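Local structure of CELL WALL surface anchor family protein (Streptococcus pneumoniae, 2WW8) at residues P817-Q822 with A841-T846; F740-K745 with L801-E806; L189-Y194 with L676-R681. The protein is the adhesin carried by the pneumococcal pilus and probably attaches the bacterium to host cells. All coordinates share one frame; numbering follows the deposited sequence.

How the interactions relate
Interactions 1 and 2 lie in the same prealbumin-like domain, their centres about 9 Å apart, and share a wall: strand 816-824 of interaction 1 pairs with strand 797-805 of interaction 2, and each packs against the facing sheet. Interaction 2 is fully buried and joins a CH-pi contact to a lysine-glutamate meeting at an isopeptide bond. Interaction 1, nearer the rim of the facing sheet, is only partly buried and almost wholly apolar across the two segments. Interaction 3 belongs to a different domain, its centre about 83 Å and 87 Å from those of interactions 1 and 2. Partly buried too, it rests on tyrosine-threonine packing and a water bridge, yet again involves a covalently linked lysine.

Interaction 1 (P817-Q822 with A841-T846); sequences PIVAFQ and AGYEFT
Ile818 and Val819 pack onto Ala841 and Tyr843 across the interior of a prealbumin-like beta sandwich of the CNA_B type, where strand 816-824 of one sheet lies over strand 841-846, an outermost strand of the other. The two short segments run in broadly the same direction, at 34°, with their axes approaching to 6.8 Å, so that the contact is made mainly by side chains. Ile818 and Val819 form a classic beta bulge opposite Leu801 of the neighbouring strand, which is consistent with two successive residues both reaching the facing strand. Of the two, Ile818 sends its longer branch across: CD1 comes to 3.6 Å from Ala841 CB. Its chi1 of -48° puts CG1 beside the backbone N and CG2 anti to it. The small methyl of Ala841 suits this place because the isoleucine tip comes so close, and at Gly842, with no side chain, Ile818 CG2 faces only backbone, 4.4 Å from Gly842 O. The CB of Val819 points toward the partner strand, and being short and branched, this residue packs against the partner without a long reach. Its CG1 is anti to the backbone N, which leaves CG2, beside that N, to meet Tyr843. Tyr843 fits a partly buried position: its ring flank serves the core, while its OH is hydrogen-bonded to His850 ND1 of the adjoining strand, a bond that fixes the far end of the ring. Val819 CG2 approaches that ring obliquely, 3.9 Å from Tyr843 CD1 and 4.2 Å from Tyr843 CB.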
loop_
_atom_site.group_PDB
_atom_site.type_symbol
_atom_site.label_atom_id
_atom_site.label_comp_id
_atom_site.label_asym_id
_atom_site.label_seq_id
_atom_site.Cartn_x
_atom_site.Cartn_y
_atom_site.Cartn_z
ATOM N N PRO A 817 74.504 -58.016 6.878
ATOM C CA PRO A 817 73.578 -57.164 6.124
ATOM C C PRO A 817 73.441 -57.659 4.665
ATOM O O PRO A 817 74.440 -57.988 4.028
ATOM C CB PRO A 817 74.272 -55.789 6.128
ATOM C CG PRO A 817 75.744 -56.086 6.296
ATOM C CD PRO A 817 75.829 -57.383 7.081
ATOM N N ILE A 818 72.223 -57.742 4.146
ATOM C CA ILE A 818 72.009 -58.189 2.761
ATOM C C ILE A 818 71.442 -57.081 1.854
ATOM O O ILE A 818 72.064 -56.706 0.851
ATOM C CB ILE A 818 71.110 -59.445 2.685
ATOM C CG1 ILE A 818 71.594 -60.510 3.677
ATOM C CG2 ILE A 818 71.069 -60.015 1.237
ATOM C CD1 ILE A 818 72.993 -61.007 3.337
ATOM N N VAL A 819 70.288 -56.537 2.237
ATOM C CA VAL A 819 69.593 -55.571 1.392
ATOM C C VAL A 819 69.210 -54.340 2.206
ATOM O O VAL A 819 68.809 -54.454 3.380
ATOM C CB VAL A 819 68.253 -56.119 0.830
ATOM C CG1 VAL A 819 67.676 -55.137 -0.214
ATOM C CG2 VAL A 819 68.405 -57.496 0.208
ATOM N N ALA A 820 69.339 -53.185 1.549
ATOM C CA ALA A 820 68.821 -51.905 2.041
ATOM C C ALA A 820 67.678 -51.451 1.148
ATOM O O ALA A 820 67.688 -51.680 -0.070
ATOM C CB ALA A 820 69.900 -50.824 2.052
ATOM N N PHE A 821 66.694 -50.802 1.761
ATOM C CA PHE A 821 65.651 -50.149 0.955
ATOM C C PHE A 821 64.960 -49.121 1.840
ATOM O O PHE A 821 65.206 -49.108 3.046
ATOM C CB PHE A 821 64.631 -51.152 0.400
ATOM C CG PHE A 821 63.887 -51.937 1.462
ATOM C CD1 PHE A 821 64.348 -53.184 1.879
ATOM C CD2 PHE A 821 62.728 -51.430 2.059
ATOM C CE1 PHE A 821 63.656 -53.915 2.859
ATOM C CE2 PHE A 821 62.035 -52.143 3.026
ATOM C CZ PHE A 821 62.485 -53.389 3.424
ATOM N N GLN A 822 64.113 -48.293 1.227
ATOM C CA GLN A 822 63.311 -47.274 1.891
ATOM C C GLN A 822 61.830 -47.439 1.562
ATOM O O GLN A 822 61.460 -47.836 0.451
ATOM C CB GLN A 822 63.732 -45.900 1.375
ATOM C CG GLN A 822 64.711 -45.186 2.251
ATOM C CD GLN A 822 64.645 -43.684 2.020
ATOM O OE1 GLN A 822 64.113 -42.927 2.835
ATOM N NE2 GLN A 822 65.173 -43.251 0.884
ATOM N N ALA A 841 76.290 -64.361 0.082
ATOM C CA ALA A 841 74.861 -64.105 -0.114
ATOM C C ALA A 841 74.785 -63.040 -1.214
ATOM O O ALA A 841 75.729 -62.251 -1.381
ATOM C CB ALA A 841 74.171 -63.611 1.184
ATOM N N GLY A 842 73.696 -62.975 -1.975
ATOM C CA GLY A 842 73.582 -61.823 -2.889
ATOM C C GLY A 842 72.130 -61.438 -3.025
ATOM O O GLY A 842 71.242 -62.203 -2.562
ATOM N N TYR A 843 71.922 -60.247 -3.592
ATOM C CA TYR A 843 70.593 -59.732 -3.905
ATOM C C TYR A 843 70.531 -59.705 -5.432
ATOM O O TYR A 843 71.520 -59.331 -6.078
ATOM C CB TYR A 843 70.373 -58.303 -3.371
ATOM C CG TYR A 843 69.175 -57.621 -4.020
ATOM C CD1 TYR A 843 67.867 -57.969 -3.653
ATOM C CD2 TYR A 843 69.345 -56.642 -5.004
ATOM C CE1 TYR A 843 66.753 -57.377 -4.230
ATOM C CE2 TYR A 843 68.228 -56.047 -5.614
ATOM C CZ TYR A 843 66.929 -56.411 -5.210
ATOM O OH TYR A 843 65.835 -55.816 -5.799
ATOM N N GLU A 844 69.380 -60.078 -5.991
ATOM C CA GLU A 844 69.142 -59.956 -7.437
ATOM C C GLU A 844 67.666 -59.601 -7.620
ATOM O O GLU A 844 66.777 -59.939 -6.816
ATOM C CB GLU A 844 69.539 -61.203 -8.274
ATOM C CG GLU A 844 70.996 -61.808 -8.072
ATOM C CD GLU A 844 71.304 -63.129 -8.842
ATOM O OE1 GLU A 844 70.643 -63.425 -9.879
ATOM O OE2 GLU A 844 72.274 -63.864 -8.476
ATOM N N PHE A 845 67.436 -58.885 -8.710
ATOM C CA PHE A 845 66.114 -58.400 -9.070
ATOM C C PHE A 845 65.829 -58.967 -10.462
ATOM O O PHE A 845 66.445 -58.510 -11.432
ATOM C CB PHE A 845 66.105 -56.884 -9.182
ATOM C CG PHE A 845 64.731 -56.331 -9.435
ATOM C CD1 PHE A 845 63.678 -56.646 -8.580
ATOM C CD2 PHE A 845 64.489 -55.475 -10.502
ATOM C CE1 PHE A 845 62.399 -56.146 -8.796
ATOM C CE2 PHE A 845 63.201 -54.944 -10.728
ATOM C CZ PHE A 845 62.154 -55.289 -9.877
ATOM N N THR A 846 64.949 -59.964 -10.559
ATOM C CA THR A 846 64.801 -60.677 -11.835
ATOM C C THR A 846 63.354 -60.973 -12.109
ATOM O O THR A 846 62.674 -61.581 -11.276
ATOM C CB THR A 846 65.492 -62.055 -11.812
ATOM O OG1 THR A 846 66.876 -61.838 -11.564
ATOM C CG2 THR A 846 65.243 -62.836 -13.120
#

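Interaction 2 (F740-K745 with L801-E806); sequences FIKVNK and LFENSE
Leu801 lies over one face of the Phe740 ring, in the buried layer between the two sheets of the prealbumin-like domain. The two side chains reach into the core from opposite directions, and Leu801 CD2 stands 4.2 Å from the Phe740 ring centroid, 14° off the ring normal, which makes a CH-pi contact. The methyl is offset toward the CD1-CE1 side of the ring, 4.1 Å from Phe740 CD1. A branched aliphatic against a flat aromatic suits a closed interior, and Ile852, Phe756 and Val819 are among the apolar neighbours. Two residues on, Glu803 brings a carboxyl group into this buried setting. Its CG is anti to the backbone N (chi1 177°) and the chain beyond stays extended, so the group reaches well in from its strand. There it crosses Lys742 at about a right angle. The lysine chain is bent at chi2 and chi4, and its CE lies almost equally far from both carboxyl oxygens, 3.5 Å from Glu803 OE2 and 3.6 Å from Glu803 OE1. Strand 797-805 then ends in a classic beta bulge at Asn804 and Ser805, opposite Val755. The key to the contact is the covalent link between Lys742 NZ and Asn854 CG, an intramolecular isopeptide bond joining strand 736-744 to strand 849-854. Lys742 NZ is therefore an amide nitrogen, and at 4.2 Å from Glu803 OE2 it makes no salt bridge. A buried acid beside a lysine-asparagine crosslink is the arrangement known from other pilin domains, consistent with a part for Glu803 in forming the bond.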
loop_
_atom_site.group_PDB
_atom_site.type_symbol
_atom_site.label_atom_id
_atom_site.label_comp_id
_atom_site.label_asym_id
_atom_site.label_seq_id
_atom_site.Cartn_x
_atom_site.Cartn_y
_atom_site.Cartn_z
ATOM N N PHE A 740 60.825 -61.164 -0.619
ATOM C CA PHE A 740 62.086 -61.675 -1.170
ATOM C C PHE A 740 61.942 -63.204 -1.180
ATOM O O PHE A 740 61.241 -63.795 -0.333
ATOM C CB PHE A 740 63.279 -61.315 -0.278
ATOM C CG PHE A 740 63.515 -59.831 -0.072
ATOM C CD1 PHE A 740 62.890 -59.122 0.950
ATOM C CD2 PHE A 740 64.418 -59.148 -0.864
ATOM C CE1 PHE A 740 63.129 -57.750 1.145
ATOM C CE2 PHE A 740 64.662 -57.778 -0.665
ATOM C CZ PHE A 740 64.028 -57.073 0.351
ATOM N N ILE A 741 62.575 -63.844 -2.163
ATOM C CA ILE A 741 62.614 -65.290 -2.218
ATOM C C ILE A 741 64.073 -65.690 -2.013
ATOM O O ILE A 741 64.966 -65.290 -2.794
ATOM C CB ILE A 741 62.077 -65.851 -3.529
ATOM C CG1 ILE A 741 60.629 -65.407 -3.746
ATOM C CG2 ILE A 741 62.149 -67.398 -3.507
ATOM C CD1 ILE A 741 60.411 -64.612 -4.982
ATOM N N LYS A 742 64.305 -66.451 -0.936
ATOM C CA LYS A 742 65.630 -67.024 -0.668
ATOM C C LYS A 742 65.857 -68.218 -1.605
ATOM O O LYS A 742 65.030 -69.141 -1.634
ATOM C CB LYS A 742 65.729 -67.537 0.773
ATOM C CG LYS A 742 67.186 -68.009 1.097
ATOM C CD LYS A 742 68.081 -66.767 1.300
ATOM C CE LYS A 742 69.515 -67.111 1.728
ATOM N NZ LYS A 742 70.112 -68.079 0.767
ATOM N N VAL A 743 66.958 -68.224 -2.355
ATOM C CA VAL A 743 67.193 -69.285 -3.336
ATOM C C VAL A 743 68.647 -69.756 -3.390
ATOM O O VAL A 743 69.581 -69.049 -2.986
ATOM C CB VAL A 743 66.796 -68.873 -4.807
ATOM C CG1 VAL A 743 65.344 -68.404 -4.881
ATOM C CG2 VAL A 743 67.774 -67.807 -5.368
ATOM N N ASN A 744 68.808 -70.954 -3.950
ATOM C CA ASN A 744 70.091 -71.421 -4.407
ATOM C C ASN A 744 70.631 -70.494 -5.526
ATOM O O ASN A 744 69.909 -70.260 -6.503
ATOM C CB ASN A 744 69.888 -72.855 -4.912
ATOM C CG ASN A 744 71.190 -73.522 -5.309
ATOM O OD1 ASN A 744 72.022 -72.962 -6.010
ATOM N ND2 ASN A 744 71.366 -74.736 -4.846
ATOM N N LYS A 745 71.881 -70.035 -5.385
ATOM C CA LYS A 745 72.570 -69.134 -6.332
ATOM C C LYS A 745 72.587 -69.774 -7.726
ATOM O O LYS A 745 72.278 -69.118 -8.691
ATOM C CB LYS A 745 74.048 -68.920 -5.928
ATOM C CG LYS A 745 74.766 -67.884 -6.779
ATOM C CD LYS A 745 76.266 -67.909 -6.545
ATOM C CE LYS A 745 77.044 -66.726 -7.200
ATOM N NZ LYS A 745 76.200 -65.492 -7.221
ATOM N N LEU A 801 67.781 -55.540 5.769
ATOM C CA LEU A 801 67.458 -56.950 5.995
ATOM C C LEU A 801 68.772 -57.715 6.256
ATOM O O LEU A 801 69.742 -57.593 5.492
ATOM C CB LEU A 801 66.653 -57.535 4.829
ATOM C CG LEU A 801 66.458 -59.056 4.877
ATOM C CD1 LEU A 801 65.382 -59.541 5.837
ATOM C CD2 LEU A 801 66.107 -59.485 3.487
ATOM N N PHE A 802 68.825 -58.453 7.363
ATOM C CA PHE A 802 70.031 -59.193 7.732
ATOM C C PHE A 802 69.715 -60.665 7.595
ATOM O O PHE A 802 68.622 -61.100 7.995
ATOM C CB PHE A 802 70.467 -58.941 9.191
ATOM C CG PHE A 802 71.165 -57.630 9.421
ATOM C CD1 PHE A 802 70.468 -56.416 9.335
ATOM C CD2 PHE A 802 72.511 -57.595 9.749
ATOM C CE1 PHE A 802 71.109 -55.164 9.556
ATOM C CE2 PHE A 802 73.178 -56.348 9.985
ATOM C CZ PHE A 802 72.480 -55.121 9.877
ATOM N N GLU A 803 70.691 -61.406 7.055
ATOM C CA GLU A 803 70.654 -62.870 7.132
ATOM C C GLU A 803 71.232 -63.361 8.452
ATOM O O GLU A 803 72.429 -63.192 8.718
ATOM C CB GLU A 803 71.405 -63.518 5.959
ATOM C CG GLU A 803 71.478 -65.043 5.989
ATOM C CD GLU A 803 71.590 -65.647 4.601
ATOM O OE1 GLU A 803 71.655 -64.893 3.597
ATOM O OE2 GLU A 803 71.603 -66.891 4.518
ATOM N N ASN A 804 70.422 -63.979 9.304
ATOM C CA ASN A 804 71.027 -64.398 10.585
ATOM C C ASN A 804 71.779 -65.712 10.369
ATOM O O ASN A 804 72.892 -65.875 10.883
ATOM C CB ASN A 804 70.005 -64.516 11.724
ATOM C CG ASN A 804 69.245 -63.213 11.960
ATOM O OD1 ASN A 804 68.056 -63.099 11.651
ATOM N ND2 ASN A 804 69.941 -62.213 12.504
ATOM N N SER A 805 71.175 -66.625 9.606
ATOM C CA SER A 805 71.815 -67.903 9.331
ATOM C C SER A 805 71.370 -68.496 7.985
ATOM O O SER A 805 70.199 -68.433 7.609
ATOM C CB SER A 805 71.568 -68.880 10.482
ATOM O OG SER A 805 70.252 -69.395 10.481
ATOM N N GLU A 806 72.331 -69.022 7.236
ATOM C CA GLU A 806 72.108 -69.708 5.970
ATOM C C GLU A 806 71.338 -71.016 6.222
ATOM O O GLU A 806 71.330 -71.546 7.328
ATOM C CB GLU A 806 73.473 -70.030 5.349
ATOM C CG GLU A 806 74.110 -71.310 5.920
ATOM C CD GLU A 806 74.789 -71.154 7.292
ATOM O OE1 GLU A 806 74.978 -70.012 7.803
ATOM O OE2 GLU A 806 75.153 -72.207 7.859
#

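Interaction 3 (L189-Y194 with L676-R681); sequences LSKRIY and LTYNVR
The Tyr194 ring and the side chain of Thr677 cross at about a right angle, the threonine, from the tip pilin Ig-like domain, meeting the phenol end of the ring. Thr677 CG2 comes to 3.9 Å from Tyr194 CE1 on an oblique approach, and Thr677 CB lies 3.9 Å from Tyr194 OH. With chi1 at 74° the tyrosine holds its CG between the backbone N and the carbonyl carbon, a crowded position that carries the ring across toward the other strand. Threonine suits the meeting point by offering two kinds of group: its methyl packs beside the ring, while OG1 is hydrogen-bonded to Thr622 OG1. At the edge of the Tyr194 ring, in its plane, a water lies 2.6 Å from Tyr194 OH and donates to Asn679 OD1 at 2.9 Å, bridging the strands through solvent. The other faces of the strands carry a second, looser meeting. Lys191, fully extended, passes its CE 4.2 Å from Tyr678 OH, and the polar ends go to separate partners: Tyr678 OH is hydrogen-bonded to Asp600 OD2, while Lys191 NZ is hydrogen-bonded to Thr698 OG1 and joined to Asn695 CG in an intramolecular isopeptide bond, a crosslink known from Gram-positive pilins. The two segments are not direct neighbours, Tyr194 CA and Thr677 CA, the nearest pair, being 8.9 Å apart. Strand 203-218 pairs antiparallel with both 187-196 and 673-682, and Tyr194 and Tyr678 each touch it, at Glu207 and Ile206; 187-196 also pairs with 171-184, and 673-682 with 606-608 and 621-625.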
loop_
_atom_site.group_PDB
_atom_site.type_symbol
_atom_site.label_atom_id
_atom_site.label_comp_id
_atom_site.label_asym_id
_atom_site.label_seq_id
_atom_site.Cartn_x
_atom_site.Cartn_y
_atom_site.Cartn_z
ATOM N N LEU A 189 -7.220 -2.762 -7.282
ATOM C CA LEU A 189 -6.979 -4.094 -6.799
ATOM C C LEU A 189 -5.483 -4.173 -6.508
ATOM O O LEU A 189 -4.713 -3.302 -6.976
ATOM C CB LEU A 189 -7.493 -5.214 -7.746
ATOM C CG LEU A 189 -7.020 -5.185 -9.207
ATOM C CD1 LEU A 189 -5.547 -5.624 -9.254
ATOM C CD2 LEU A 189 -7.833 -6.099 -10.142
ATOM N N SER A 190 -5.092 -5.186 -5.722
ATOM C CA SER A 190 -3.679 -5.303 -5.337
ATOM C C SER A 190 -3.338 -6.721 -4.978
ATOM O O SER A 190 -4.171 -7.450 -4.469
ATOM C CB SER A 190 -3.284 -4.326 -4.214
ATOM O OG SER A 190 -3.713 -4.799 -2.936
ATOM N N LYS A 191 -2.097 -7.103 -5.236
ATOM C CA LYS A 191 -1.563 -8.407 -4.870
ATOM C C LYS A 191 -0.082 -8.274 -4.568
ATOM O O LYS A 191 0.678 -7.639 -5.333
ATOM C CB LYS A 191 -1.741 -9.396 -6.008
ATOM C CG LYS A 191 -1.321 -10.816 -5.527
ATOM C CD LYS A 191 -1.867 -11.894 -6.457
ATOM C CE LYS A 191 -1.234 -13.203 -6.031
ATOM N NZ LYS A 191 -1.468 -14.183 -7.112
ATOM N N ARG A 192 0.371 -8.823 -3.443
ATOM C CA ARG A 192 1.806 -8.748 -3.118
ATOM C C ARG A 192 2.187 -9.833 -2.117
ATOM O O ARG A 192 1.335 -10.402 -1.451
ATOM C CB ARG A 192 2.162 -7.357 -2.544
ATOM C CG ARG A 192 1.487 -7.050 -1.197
ATOM C CD ARG A 192 2.177 -5.909 -0.496
ATOM N NE ARG A 192 1.425 -5.596 0.733
ATOM C CZ ARG A 192 1.906 -4.933 1.776
ATOM N NH1 ARG A 192 3.145 -4.466 1.703
ATOM N NH2 ARG A 192 1.171 -4.715 2.876
ATOM N N ILE A 193 3.476 -10.096 -1.998
ATOM C CA ILE A 193 3.998 -10.791 -0.826
ATOM C C ILE A 193 4.060 -9.651 0.200
ATOM O O ILE A 193 4.671 -8.610 -0.074
ATOM C CB ILE A 193 5.398 -11.423 -1.122
ATOM C CG1 ILE A 193 5.290 -12.600 -2.110
ATOM C CG2 ILE A 193 6.058 -11.935 0.186
ATOM C CD1 ILE A 193 6.588 -12.857 -2.855
ATOM N N TYR A 194 3.392 -9.797 1.352
ATOM C CA TYR A 194 3.465 -8.733 2.373
ATOM C C TYR A 194 4.350 -9.084 3.574
ATOM O O TYR A 194 4.635 -8.249 4.446
ATOM C CB TYR A 194 2.082 -8.329 2.880
ATOM C CG TYR A 194 1.447 -9.358 3.804
ATOM C CD1 TYR A 194 0.915 -10.541 3.315
ATOM C CD2 TYR A 194 1.391 -9.116 5.173
ATOM C CE1 TYR A 194 0.328 -11.463 4.164
ATOM C CE2 TYR A 194 0.839 -10.005 6.046
ATOM C CZ TYR A 194 0.300 -11.163 5.533
ATOM O OH TYR A 194 -0.266 -12.029 6.419
ATOM N N LEU A 676 -7.632 -10.099 1.584
ATOM C CA LEU A 676 -7.499 -11.525 1.774
ATOM C C LEU A 676 -6.015 -11.802 2.073
ATOM O O LEU A 676 -5.137 -11.276 1.390
ATOM C CB LEU A 676 -7.878 -12.274 0.502
ATOM C CG LEU A 676 -7.488 -13.758 0.437
ATOM C CD1 LEU A 676 -8.337 -14.632 1.340
ATOM C CD2 LEU A 676 -7.603 -14.323 -0.991
ATOM N N THR A 677 -5.706 -12.590 3.103
ATOM C CA THR A 677 -4.302 -13.022 3.257
ATOM C C THR A 677 -4.234 -14.545 3.353
ATOM O O THR A 677 -5.240 -15.157 3.738
ATOM C CB THR A 677 -3.577 -12.432 4.475
ATOM O OG1 THR A 677 -4.177 -12.956 5.657
ATOM C CG2 THR A 677 -3.549 -10.901 4.526
ATOM N N TYR A 678 -3.097 -15.155 2.974
ATOM C CA TYR A 678 -2.913 -16.574 3.126
ATOM C C TYR A 678 -1.399 -16.804 2.977
ATOM O O TYR A 678 -0.646 -15.912 2.621
ATOM C CB TYR A 678 -3.752 -17.421 2.129
ATOM C CG TYR A 678 -3.483 -17.080 0.670
ATOM C CD1 TYR A 678 -4.209 -16.061 0.005
ATOM C CD2 TYR A 678 -2.454 -17.715 -0.031
ATOM C CE1 TYR A 678 -3.934 -15.732 -1.334
ATOM C CE2 TYR A 678 -2.186 -17.412 -1.382
ATOM C CZ TYR A 678 -2.913 -16.420 -2.019
ATOM O OH TYR A 678 -2.630 -16.140 -3.351
ATOM N N ASN A 679 -0.953 -18.026 3.234
ATOM C CA ASN A 679 0.462 -18.329 3.231
ATOM C C ASN A 679 0.730 -19.349 2.153
ATOM O O ASN A 679 -0.143 -20.185 1.897
ATOM C CB ASN A 679 0.882 -18.860 4.607
ATOM C CG ASN A 679 0.772 -17.784 5.684
ATOM O OD1 ASN A 679 1.205 -16.630 5.506
ATOM N ND2 ASN A 679 0.195 -18.154 6.818
ATOM N N VAL A 680 1.907 -19.225 1.523
ATOM C CA VAL A 680 2.380 -20.202 0.535
ATOM C C VAL A 680 3.816 -20.598 0.828
ATOM O O VAL A 680 4.542 -19.926 1.561
ATOM C CB VAL A 680 2.310 -19.718 -0.930
ATOM C CG1 VAL A 680 0.869 -19.222 -1.284
ATOM C CG2 VAL A 680 3.364 -18.600 -1.137
ATOM N N ARG A 681 4.187 -21.693 0.182
ATOM C CA ARG A 681 5.509 -22.235 0.252
ATOM C C ARG A 681 5.909 -22.713 -1.151
ATOM O O ARG A 681 5.148 -23.424 -1.852
ATOM C CB ARG A 681 5.490 -23.425 1.226
ATOM C CG ARG A 681 6.905 -23.984 1.530
ATOM C CD ARG A 681 6.818 -25.196 2.458
ATOM N NE ARG A 681 8.166 -25.669 2.760
ATOM C CZ ARG A 681 8.758 -26.680 2.135
ATOM N NH1 ARG A 681 8.126 -27.333 1.163
ATOM N NH2 ARG A 681 9.993 -27.040 2.473
HETATM O O HOH W 1 -0.763 -14.556 6.024
#